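Local coordinates for CD180 antigen (Mus musculus, PDB 3T6Q), which may cooperate with MD-1 and TLR4 in the innate immune response of B cells to bacterial lipopolysaccharide, leading to NF-kappa-B activation, at residues N181-N187 against F204-G210; S255-I259 against G279-D284; G476-V482 against M501-D506; L523-N529 against Q548-N553. All blocks are in the same frame, centred on the assembly; numbering follows the deposited sequence. Where two conformers were deposited one is given.

Contact 1 (N181-N187 against F204-G210); sequences NLSLNLN and FQSLNFG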
# COMPACT_ATOMS: atom_id res chain seq x y z
N ASN A 181 26.47 -15.14 -2.04
CA ASN A 181 25.51 -16.24 -1.95
C ASN A 181 24.05 -15.78 -1.68
O ASN A 181 23.34 -16.38 -0.90
CB ASN A 181 25.93 -17.19 -0.83
CG ASN A 181 25.94 -18.63 -1.26
OD1 ASN A 181 26.58 -18.97 -2.26
ND2 ASN A 181 25.27 -19.49 -0.50
N LEU A 182 23.65 -14.69 -2.30
CA LEU A 182 22.43 -14.03 -1.90
C LEU A 182 21.20 -14.69 -2.57
O LEU A 182 21.29 -15.15 -3.72
CB LEU A 182 22.52 -12.57 -2.27
CG LEU A 182 21.34 -11.64 -2.02
CD1 LEU A 182 21.07 -11.48 -0.54
CD2 LEU A 182 21.72 -10.30 -2.60
N SER A 183 20.09 -14.73 -1.83
CA SER A 183 18.80 -15.18 -2.38
C SER A 183 17.94 -13.96 -2.45
O SER A 183 17.74 -13.28 -1.45
CB SER A 183 18.13 -16.21 -1.49
OG SER A 183 18.91 -17.41 -1.44
N LEU A 184 17.47 -13.66 -3.65
CA LEU A 184 16.77 -12.42 -3.87
C LEU A 184 15.38 -12.84 -4.39
O LEU A 184 15.28 -13.53 -5.40
CB LEU A 184 17.52 -11.65 -4.94
CG LEU A 184 17.45 -10.14 -5.15
CD1 LEU A 184 17.43 -9.81 -6.64
CD2 LEU A 184 16.33 -9.39 -4.41
N ASN A 185 14.31 -12.52 -3.65
CA ASN A 185 12.96 -12.93 -4.08
C ASN A 185 12.21 -11.76 -4.71
O ASN A 185 11.88 -10.76 -4.02
CB ASN A 185 12.18 -13.51 -2.87
CG ASN A 185 10.80 -14.04 -3.29
OD1 ASN A 185 10.48 -14.07 -4.48
ND2 ASN A 185 9.97 -14.38 -2.31
N LEU A 186 11.96 -11.85 -6.01
CA LEU A 186 11.13 -10.87 -6.72
C LEU A 186 9.77 -11.43 -7.20
O LEU A 186 9.13 -10.85 -8.09
CB LEU A 186 11.87 -10.25 -7.91
CG LEU A 186 13.03 -9.36 -7.46
CD1 LEU A 186 14.05 -9.14 -8.59
CD2 LEU A 186 12.46 -8.01 -6.98
N ASN A 187 9.34 -12.53 -6.59
CA ASN A 187 8.00 -13.10 -6.84
C ASN A 187 6.94 -12.01 -6.79
O ASN A 187 6.91 -11.25 -5.85
CB ASN A 187 7.69 -14.16 -5.76
CG ASN A 187 6.33 -14.85 -5.95
OD1 ASN A 187 5.72 -14.76 -7.01
ND2 ASN A 187 5.87 -15.54 -4.92
N PHE A 204 24.28 -15.75 -7.59
CA PHE A 204 23.15 -15.86 -6.63
C PHE A 204 22.94 -17.28 -6.18
O PHE A 204 23.21 -18.22 -6.94
CB PHE A 204 21.85 -15.39 -7.28
CG PHE A 204 21.77 -13.92 -7.40
CD1 PHE A 204 21.22 -13.16 -6.35
CD2 PHE A 204 22.29 -13.27 -8.51
CE1 PHE A 204 21.19 -11.77 -6.44
CE2 PHE A 204 22.26 -11.88 -8.61
CZ PHE A 204 21.70 -11.13 -7.57
N GLN A 205 22.47 -17.43 -4.95
CA GLN A 205 21.94 -18.69 -4.49
C GLN A 205 20.56 -18.93 -5.13
O GLN A 205 20.39 -19.89 -5.86
CB GLN A 205 21.90 -18.73 -2.96
CG GLN A 205 21.03 -19.80 -2.34
CD GLN A 205 21.30 -21.21 -2.84
OE1 GLN A 205 20.37 -21.93 -3.23
NE2 GLN A 205 22.57 -21.60 -2.85
N SER A 206 19.59 -18.07 -4.85
CA SER A 206 18.22 -18.20 -5.45
C SER A 206 17.82 -16.89 -6.05
O SER A 206 18.16 -15.85 -5.52
CB SER A 206 17.15 -18.56 -4.41
OG SER A 206 17.37 -19.85 -3.91
N LEU A 207 17.12 -16.93 -7.18
CA LEU A 207 16.51 -15.74 -7.73
C LEU A 207 15.11 -16.22 -8.05
O LEU A 207 14.94 -17.23 -8.75
CB LEU A 207 17.15 -15.32 -9.05
CG LEU A 207 18.37 -14.40 -9.10
CD1 LEU A 207 18.75 -14.11 -10.53
CD2 LEU A 207 18.06 -13.12 -8.33
N ASN A 208 14.11 -15.50 -7.54
CA ASN A 208 12.69 -15.88 -7.79
C ASN A 208 12.03 -14.73 -8.54
O ASN A 208 12.01 -13.60 -8.04
CB ASN A 208 12.04 -16.22 -6.41
CG ASN A 208 10.61 -16.74 -6.55
OD1 ASN A 208 9.84 -16.22 -7.34
ND2 ASN A 208 10.26 -17.76 -5.77
N PHE A 209 11.50 -15.00 -9.76
CA PHE A 209 10.70 -14.01 -10.48
C PHE A 209 9.29 -14.58 -10.70
O PHE A 209 8.71 -14.41 -11.79
CB PHE A 209 11.30 -13.69 -11.86
CG PHE A 209 12.65 -12.99 -11.80
CD1 PHE A 209 12.74 -11.60 -11.71
CD2 PHE A 209 13.83 -13.74 -11.86
CE1 PHE A 209 13.99 -10.96 -11.69
CE2 PHE A 209 15.07 -13.12 -11.84
CZ PHE A 209 15.15 -11.73 -11.74
N GLY A 210 8.77 -15.30 -9.71
CA GLY A 210 7.44 -15.92 -9.79
C GLY A 210 6.34 -15.04 -10.37
O GLY A 210 6.17 -13.86 -9.98
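The ring of Phe204 takes the backbone oxygen of Leu182 at its edge, near the ring plane, with Leu182 O 3.3 Å from Phe204 CD1. One of its faces carries Leu207 CD2, which sits 3.7 Å above the plane and is displaced toward the rim. That same methyl reaches across to the neighbouring strand, where it meets Leu184 CB at 3.7 Å, and a slanting approach of Leu184 CB to Phe204 CE1 closes the group. The second ring, Phe209, lies alongside Leu186 and meets its CD1 methyl through CE1 at 3.6 Å. All these side chains are buried, turned into the core of the solenoid.

On the other face, Asn185 and Asn208 run side by side with their amide planes turned 42° apart. In both, CG is anti to the backbone N (chi1 -176° and -175°), which carries OD1 forward along the chain to accept from the amide two residues on. Asn187 N donates to Asn185 OD1 (2.9 Å) and Gly210 N to Asn208 OD1 (2.8 Å), a pair of Asx turns in register where the strands end. Asn185 ND2 is hydrogen-bonded to Asp159 OD2 of the preceding strand.

Between the faces, the parallel strands are joined by backbone bonds, among them Leu184 N to Ser206 O and Asn208 N to Leu184 O at 3.1 Å. Apolar residues turned into the core (Leu184 and Leu186, Leu207 and Phe209), alternating with polar ones on the other face, form the LxL pattern of the parallel strands of a leucine-rich-repeat solenoid, here between LRR 7 and the next coil.

Contact 2 (S255-I259 against G279-D284); sequences SVESI and GLQELD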
# COMPACT_ATOMS: atom_id res chain seq x y z
N SER A 255 24.67 -19.47 -16.29
CA SER A 255 24.90 -20.71 -15.60
C SER A 255 23.75 -20.90 -14.60
O SER A 255 23.54 -20.00 -13.79
CB SER A 255 26.24 -20.63 -14.86
OG SER A 255 26.55 -21.87 -14.25
N VAL A 256 23.00 -22.01 -14.69
CA VAL A 256 21.91 -22.29 -13.73
C VAL A 256 21.94 -23.76 -13.33
O VAL A 256 22.03 -24.64 -14.21
CB VAL A 256 20.51 -21.98 -14.35
CG1 VAL A 256 19.38 -22.17 -13.31
CG2 VAL A 256 20.44 -20.54 -14.86
N GLU A 257 21.82 -24.05 -12.04
CA GLU A 257 21.77 -25.45 -11.61
C GLU A 257 20.35 -26.02 -11.71
O GLU A 257 20.17 -27.13 -12.19
CB GLU A 257 22.25 -25.59 -10.17
CG GLU A 257 22.90 -26.93 -9.88
CD GLU A 257 24.39 -26.96 -10.24
OE1 GLU A 257 25.17 -27.59 -9.48
OE2 GLU A 257 24.79 -26.35 -11.28
N SER A 258 19.35 -25.24 -11.28
CA SER A 258 17.99 -25.76 -11.12
C SER A 258 17.02 -24.70 -11.55
O SER A 258 17.18 -23.53 -11.16
CB SER A 258 17.75 -26.17 -9.65
OG SER A 258 16.40 -26.53 -9.43
N ILE A 259 16.02 -25.09 -12.33
CA ILE A 259 15.04 -24.11 -12.82
C ILE A 259 13.64 -24.66 -12.63
O ILE A 259 13.39 -25.88 -12.84
CB ILE A 259 15.29 -23.69 -14.28
CG1 ILE A 259 14.31 -22.61 -14.74
CG2 ILE A 259 15.26 -24.88 -15.22
CD1 ILE A 259 14.76 -21.93 -16.05
N GLY A 279 23.19 -26.99 -19.61
CA GLY A 279 23.86 -26.93 -18.27
C GLY A 279 23.01 -27.33 -17.05
O GLY A 279 23.53 -27.54 -15.95
N LEU A 280 21.69 -27.45 -17.22
CA LEU A 280 20.81 -27.68 -16.04
C LEU A 280 20.98 -29.04 -15.39
O LEU A 280 21.13 -30.07 -16.05
CB LEU A 280 19.32 -27.50 -16.37
CG LEU A 280 18.68 -26.10 -16.34
CD1 LEU A 280 18.64 -25.49 -14.95
CD2 LEU A 280 19.35 -25.13 -17.32
N GLN A 281 20.95 -29.03 -14.06
CA GLN A 281 20.92 -30.26 -13.30
C GLN A 281 19.49 -30.68 -12.94
O GLN A 281 19.22 -31.87 -12.82
CB GLN A 281 21.78 -30.13 -12.05
CG GLN A 281 23.27 -29.80 -12.36
CD GLN A 281 23.94 -30.80 -13.26
OE1 GLN A 281 24.09 -31.98 -12.92
NE2 GLN A 281 24.38 -30.34 -14.43
N GLU A 282 18.61 -29.69 -12.71
CA GLU A 282 17.26 -30.00 -12.25
C GLU A 282 16.28 -29.14 -13.02
O GLU A 282 16.53 -27.93 -13.21
CB GLU A 282 17.07 -29.65 -10.78
CG GLU A 282 18.13 -30.21 -9.86
CD GLU A 282 17.70 -30.13 -8.40
OE1 GLU A 282 16.49 -29.78 -8.11
OE2 GLU A 282 18.58 -30.41 -7.56
N LEU A 283 15.20 -29.77 -13.47
CA LEU A 283 14.18 -29.05 -14.24
C LEU A 283 12.79 -29.42 -13.68
O LEU A 283 12.44 -30.61 -13.53
CB LEU A 283 14.26 -29.38 -15.75
CG LEU A 283 13.07 -29.01 -16.65
CD1 LEU A 283 12.98 -27.48 -16.70
CD2 LEU A 283 13.38 -29.60 -18.01
N ASP A 284 12.02 -28.40 -13.37
CA ASP A 284 10.67 -28.63 -12.78
C ASP A 284 9.59 -28.12 -13.73
O ASP A 284 9.45 -26.90 -13.94
CB ASP A 284 10.55 -27.92 -11.42
CG ASP A 284 9.32 -28.38 -10.64
OD1 ASP A 284 8.21 -28.51 -11.24
OD2 ASP A 284 9.49 -28.67 -9.42
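Ile259 and Leu280 cross at a slant, and their methyls press closer than usual van der Waals contact, with Ile259 CG2 3.4 Å from Leu280 CD1. The isoleucine has CG1 anti to its own amide nitrogen (chi1 -177°), an arrangement that sets CG2 between N and the carbonyl carbon and aims it at the second segment. Leu283 comes to the same methyl from further along, lying side by side with Ile259 and pointing the same way, at 3.8 Å from Ile259 CG2 to Leu283 CD1. Val256 also runs alongside Leu280, offering CG1 to CD1. Leu280 CD1 thus touches both the valine and the isoleucine in a buried apolar cluster.

The polar pair is arranged differently. In the conformer modelled here, Glu257 crosses Gln281 obliquely, and its carboxylate carbon Glu257 CD lies 3.7 Å from Gln281 CG. The amide end of Gln281 turns elsewhere: OE1 is bonded to Lys304, and NE2 bends back to Gly279 O. Ser258 and Glu282 meet on the face opposite Ile259, Ser258 OG approaching Glu282 CB at 3.5 Å.

Where the chain turns its corner, Glu257 O takes two amides at once, Gln281 N at 2.8 Å and Glu282 N at 3.0 Å, the latter in the carbonyl plane. Beyond it, regular parallel pairing begins with Ile259 N to Glu282 O and Asp284 N to Ile259 O. This hand-over between LRR 8 and LRR 9, with aliphatic side chains inward and polar ones outward, is characteristic of the parallel strands of a leucine-rich-repeat solenoid.

Contact 3 (G476-V482 against M501-D506); sequences GRLEILV and MMNHVD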
# COMPACT_ATOMS: atom_id res chain seq x y z
N GLY A 476 13.85 -59.66 11.68
CA GLY A 476 14.82 -59.61 12.80
C GLY A 476 15.49 -58.27 13.05
O GLY A 476 15.89 -58.01 14.18
N ARG A 477 15.65 -57.41 12.02
CA ARG A 477 16.27 -56.08 12.28
C ARG A 477 15.28 -54.95 12.57
O ARG A 477 15.65 -53.76 12.69
CB ARG A 477 17.23 -55.70 11.15
CG ARG A 477 18.22 -56.81 10.81
CD ARG A 477 19.64 -56.33 10.57
NE ARG A 477 20.46 -56.79 11.69
CZ ARG A 477 21.69 -56.37 11.97
NH1 ARG A 477 22.29 -55.46 11.22
NH2 ARG A 477 22.32 -56.87 13.03
N LEU A 478 14.01 -55.30 12.67
CA LEU A 478 12.99 -54.26 12.83
C LEU A 478 13.16 -53.42 14.08
O LEU A 478 13.28 -53.96 15.19
CB LEU A 478 11.59 -54.89 12.80
CG LEU A 478 10.46 -53.88 12.57
CD1 LEU A 478 10.57 -53.46 11.09
CD2 LEU A 478 9.15 -54.65 12.77
N GLU A 479 13.15 -52.11 13.91
CA GLU A 479 13.23 -51.18 15.02
C GLU A 479 11.95 -50.43 15.28
O GLU A 479 11.61 -50.19 16.44
CB GLU A 479 14.36 -50.16 14.81
CG GLU A 479 15.73 -50.79 15.03
CD GLU A 479 16.86 -49.83 14.72
OE1 GLU A 479 16.76 -48.63 15.03
OE2 GLU A 479 17.86 -50.31 14.16
N ILE A 480 11.27 -50.05 14.20
CA ILE A 480 10.08 -49.20 14.31
C ILE A 480 8.91 -49.97 13.68
O ILE A 480 9.01 -50.44 12.53
CB ILE A 480 10.27 -47.86 13.55
CG1 ILE A 480 11.43 -47.07 14.14
CG2 ILE A 480 8.98 -47.03 13.55
CD1 ILE A 480 11.94 -45.94 13.25
N LEU A 481 7.85 -50.14 14.46
CA LEU A 481 6.66 -50.87 14.06
C LEU A 481 5.45 -50.01 14.41
O LEU A 481 5.26 -49.62 15.60
CB LEU A 481 6.59 -52.24 14.76
CG LEU A 481 5.36 -53.14 14.55
CD1 LEU A 481 5.18 -53.44 13.04
CD2 LEU A 481 5.56 -54.44 15.37
N VAL A 482 4.65 -49.70 13.40
CA VAL A 482 3.44 -48.85 13.59
C VAL A 482 2.25 -49.77 13.28
O VAL A 482 2.10 -50.25 12.14
CB VAL A 482 3.39 -47.62 12.64
CG1 VAL A 482 2.12 -46.78 12.87
CG2 VAL A 482 4.64 -46.78 12.82
N MET A 501 15.09 -56.33 18.17
CA MET A 501 15.70 -55.00 18.05
C MET A 501 14.67 -53.87 18.07
O MET A 501 15.02 -52.72 17.84
CB MET A 501 16.54 -54.88 16.77
CG MET A 501 17.38 -56.10 16.46
SD MET A 501 18.66 -55.68 15.27
CE MET A 501 19.22 -57.33 14.82
N MET A 502 13.40 -54.19 18.34
CA MET A 502 12.36 -53.14 18.36
C MET A 502 12.62 -52.14 19.44
O MET A 502 12.92 -52.50 20.58
CB MET A 502 10.95 -53.69 18.42
CG MET A 502 10.51 -54.37 17.14
SD MET A 502 8.71 -54.53 17.08
CE MET A 502 8.33 -55.55 18.53
N ASN A 503 12.55 -50.86 19.09
CA ASN A 503 12.67 -49.80 20.09
C ASN A 503 11.58 -48.73 19.98
O ASN A 503 11.57 -47.80 20.76
CB ASN A 503 14.11 -49.19 20.08
CG ASN A 503 14.51 -48.59 18.72
OD1 ASN A 503 15.66 -48.76 18.23
ND2 ASN A 503 13.60 -47.90 18.11
N HIS A 504 10.66 -48.86 19.02
CA HIS A 504 9.55 -47.90 18.91
C HIS A 504 8.33 -48.67 18.42
O HIS A 504 8.29 -49.15 17.26
CB HIS A 504 9.96 -46.76 17.95
CG HIS A 504 8.86 -45.76 17.65
ND1 HIS A 504 8.97 -44.46 17.97
CD2 HIS A 504 7.61 -45.90 17.03
CE1 HIS A 504 7.86 -43.80 17.60
NE2 HIS A 504 7.03 -44.67 17.02
N VAL A 505 7.34 -48.81 19.30
CA VAL A 505 6.17 -49.65 19.00
C VAL A 505 4.96 -48.81 19.22
O VAL A 505 4.70 -48.38 20.35
CB VAL A 505 6.14 -50.92 19.87
CG1 VAL A 505 4.96 -51.80 19.44
CG2 VAL A 505 7.49 -51.68 19.69
N ASP A 506 4.27 -48.49 18.12
CA ASP A 506 3.06 -47.69 18.21
C ASP A 506 1.84 -48.64 18.07
O ASP A 506 1.61 -49.23 16.99
CB ASP A 506 3.12 -46.63 17.10
CG ASP A 506 1.97 -45.67 17.14
OD1 ASP A 506 0.96 -45.87 17.86
OD2 ASP A 506 2.08 -44.68 16.44
O HOH W 1 13.63 -56.63 15.80
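Leu481 and Met502 meet aslant in the buried interior, Leu481 CD2 lying 3.6 Å from Met502 SD. Met502 has CG anti to its carbonyl carbon (chi1 -71°) and an extended second torsion, which together carry SD to the leucine methyl. On the other face of the strands, Ile480 CG2 approaches His504 CD2 obliquely at 3.9 Å. At the exposed start of the contact Met501, in one of its conformers, stretches out over Gly476, with Met501 CG 3.3 Å from Gly476 O.

Behind these side chains the backbones are joined. Glu479 O is gripped by two successive amides, Asn503 N at 2.9 Å on a lone pair in the carbonyl plane and His504 N at 3.1 Å. Straighter bonds follow, Leu481 N to His504 O and Asp506 N to Leu481 O, with an N-H...O angle of 173° for the second. Before the strands begin, a water donates to Gly476 O and Leu478 O and accepts from Met501 N, 2.8 Å away, bridging the two loops.

Farther out, Asp506 OD1 is bonded to Ser508 and Met502 packs on Phe496 and Leu523. Strand 480-482 is flanked on its far side by strand 453-455, while strand 504-506 is followed by strand 527-529, whose Tyr527 ring meets that of His504.

Contact 4 (L523-N529 against Q548-N553); sequences LKGIYLN and QQRTIN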
# COMPACT_ATOMS: atom_id res chain seq x y z
N LEU A 523 11.61 -56.96 25.68
CA LEU A 523 12.25 -55.73 25.19
C LEU A 523 12.58 -54.76 26.29
O LEU A 523 11.87 -54.71 27.29
CB LEU A 523 11.36 -55.04 24.12
CG LEU A 523 11.11 -55.86 22.85
CD1 LEU A 523 9.90 -55.26 22.12
CD2 LEU A 523 12.35 -55.92 21.95
N LYS A 524 13.63 -53.96 26.09
CA LYS A 524 14.02 -52.91 27.03
C LYS A 524 14.24 -51.55 26.37
O LYS A 524 14.68 -51.49 25.24
CB LYS A 524 15.29 -53.30 27.80
CG LYS A 524 15.16 -54.58 28.62
CD LYS A 524 16.44 -54.88 29.39
CE LYS A 524 17.62 -55.11 28.45
NZ LYS A 524 18.81 -55.53 29.24
N GLY A 525 13.93 -50.47 27.07
CA GLY A 525 14.27 -49.09 26.64
C GLY A 525 13.49 -48.60 25.45
O GLY A 525 13.89 -47.62 24.80
N ILE A 526 12.36 -49.25 25.16
CA ILE A 526 11.56 -48.88 23.98
C ILE A 526 10.69 -47.62 24.19
O ILE A 526 10.45 -47.16 25.32
CB ILE A 526 10.71 -50.05 23.42
CG1 ILE A 526 9.37 -50.23 24.19
CG2 ILE A 526 11.53 -51.34 23.40
CD1 ILE A 526 8.42 -51.27 23.57
N TYR A 527 10.22 -47.07 23.08
CA TYR A 527 9.09 -46.13 23.11
C TYR A 527 7.83 -46.95 22.79
O TYR A 527 7.80 -47.69 21.79
CB TYR A 527 9.28 -45.01 22.11
CG TYR A 527 8.03 -44.15 21.95
CD1 TYR A 527 7.78 -43.10 22.82
CD2 TYR A 527 7.11 -44.40 20.91
CE1 TYR A 527 6.65 -42.29 22.66
CE2 TYR A 527 5.98 -43.63 20.76
CZ TYR A 527 5.76 -42.58 21.62
OH TYR A 527 4.62 -41.83 21.47
N LEU A 528 6.82 -46.86 23.66
CA LEU A 528 5.63 -47.72 23.57
C LEU A 528 4.42 -46.82 23.63
O LEU A 528 4.13 -46.23 24.67
CB LEU A 528 5.57 -48.70 24.72
CG LEU A 528 4.27 -49.53 24.82
CD1 LEU A 528 4.00 -50.35 23.57
CD2 LEU A 528 4.35 -50.45 26.03
N ASN A 529 3.74 -46.66 22.50
CA ASN A 529 2.55 -45.82 22.47
C ASN A 529 1.31 -46.69 22.59
O ASN A 529 1.02 -47.46 21.68
CB ASN A 529 2.51 -45.01 21.15
CG ASN A 529 1.44 -43.94 21.16
OD1 ASN A 529 0.66 -43.83 22.09
ND2 ASN A 529 1.39 -43.15 20.08
N GLN A 548 11.00 -51.61 32.43
CA GLN A 548 12.06 -51.86 31.44
C GLN A 548 12.13 -50.83 30.31
O GLN A 548 13.17 -50.70 29.68
CB GLN A 548 11.85 -53.20 30.76
CG GLN A 548 12.14 -54.40 31.62
CD GLN A 548 11.60 -55.69 31.04
OE1 GLN A 548 11.36 -55.81 29.83
NE2 GLN A 548 11.42 -56.67 31.90
N GLN A 549 11.02 -50.14 30.02
CA GLN A 549 10.95 -49.25 28.85
C GLN A 549 11.37 -47.82 29.14
O GLN A 549 11.44 -47.41 30.31
CB GLN A 549 9.51 -49.27 28.22
CG GLN A 549 8.89 -50.66 28.09
CD GLN A 549 9.84 -51.73 27.55
OE1 GLN A 549 9.61 -52.93 27.75
NE2 GLN A 549 10.86 -51.31 26.83
N ARG A 550 11.61 -47.05 28.08
CA ARG A 550 12.02 -45.66 28.25
C ARG A 550 10.83 -44.69 28.32
O ARG A 550 10.83 -43.74 29.11
CB ARG A 550 13.05 -45.29 27.15
CG ARG A 550 13.06 -43.85 26.64
CD ARG A 550 13.70 -42.70 27.42
NE ARG A 550 14.84 -43.00 28.25
CZ ARG A 550 15.88 -42.18 28.50
NH1 ARG A 550 16.04 -40.97 27.96
NH2 ARG A 550 16.80 -42.61 29.33
N THR A 551 9.82 -44.91 27.49
CA THR A 551 8.71 -43.96 27.42
C THR A 551 7.45 -44.75 27.06
O THR A 551 7.47 -45.54 26.10
CB THR A 551 8.97 -42.88 26.34
OG1 THR A 551 10.11 -42.12 26.72
CG2 THR A 551 7.80 -41.90 26.22
N ILE A 552 6.37 -44.53 27.82
CA ILE A 552 5.08 -45.16 27.57
C ILE A 552 4.03 -44.06 27.53
O ILE A 552 4.05 -43.15 28.39
CB ILE A 552 4.74 -46.13 28.72
CG1 ILE A 552 5.82 -47.19 28.86
CG2 ILE A 552 3.39 -46.81 28.52
CD1 ILE A 552 6.28 -47.28 30.28
N ASN A 553 3.14 -44.14 26.54
CA ASN A 553 2.01 -43.22 26.42
C ASN A 553 0.71 -43.99 26.65
O ASN A 553 0.34 -44.86 25.86
CB ASN A 553 1.99 -42.53 25.04
CG ASN A 553 1.05 -41.32 24.98
OD1 ASN A 553 -0.01 -41.31 25.62
ND2 ASN A 553 1.41 -40.32 24.17
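This is a parallel strand pairing near the C-terminal end of the solenoid, joining strands 527-529 and 551-553 and the loops that lead into them. Tyr527 and Thr551 meet on the face that also bears Asn529 and Asn553: the methyl Thr551 CG2 comes to the edge of the tyrosine ring, near its plane, at 3.6 Å from Tyr527 CD1. The ring is brought there with CG anti to the backbone N (chi1 170°), and its hydroxyl is bonded to Glu580.

Further along the same face, Asn529 and Asn553 lie side by side with their amide planes only 24° apart. Asn529 OD1 is 3.5 Å from Asn553 CB and accepts from Ala531 N, while Asn553 OD1 accepts from Arg555 N; Asn553 ND2 is shared by Glu580 and Asp581. These bonds would limit rotation of both amides.

On the buried side Gln549 lies alongside Ile526, its aliphatic Gln549 CG 4.0 Å from Ile526 CG1. The backbone supplies the frame. Ile526 O accepts from Arg550 N at 3.0 Å and also from Thr551 N. The strands then exchange Leu528 N to Thr551 O at 2.8 Å and Asn553 N to Leu528 O. Ahead of them, Gly525 N donates to Gln548 O at 2.7 Å, joining the two loops ahead of the strands; Gly525 has a positive phi of 70°, a conformation favourable to glycine.

Helix 543-547 lies between the two strands in the chain. Strand 527-529 is paired on its other side with strand 504-506, and strand 551-553 is followed by 579-580, which bears Glu580.

How the contacts relate
The four contacts come in series along the chain, each closing before the next opens, and each pairs neighbouring parallel strands in the solenoid of leucine-rich repeats. Contacts 1 and 2 are close, with centres 14 Å apart and nearest atoms about 7 Å apart, without touching; strand 226-231 lies between them. Contacts 3 and 4 do touch, with centres 11 Å apart: strands 504-506 and 527-529 are neighbours, linked by probable backbone hydrogen bonds Val505 N to Tyr527 O and Tyr527 N to Asn503 O. The two groups are separated by 40 to 47 Å between centres, so that one strand arrangement recurs at distant points of the receptor's extracellular arc.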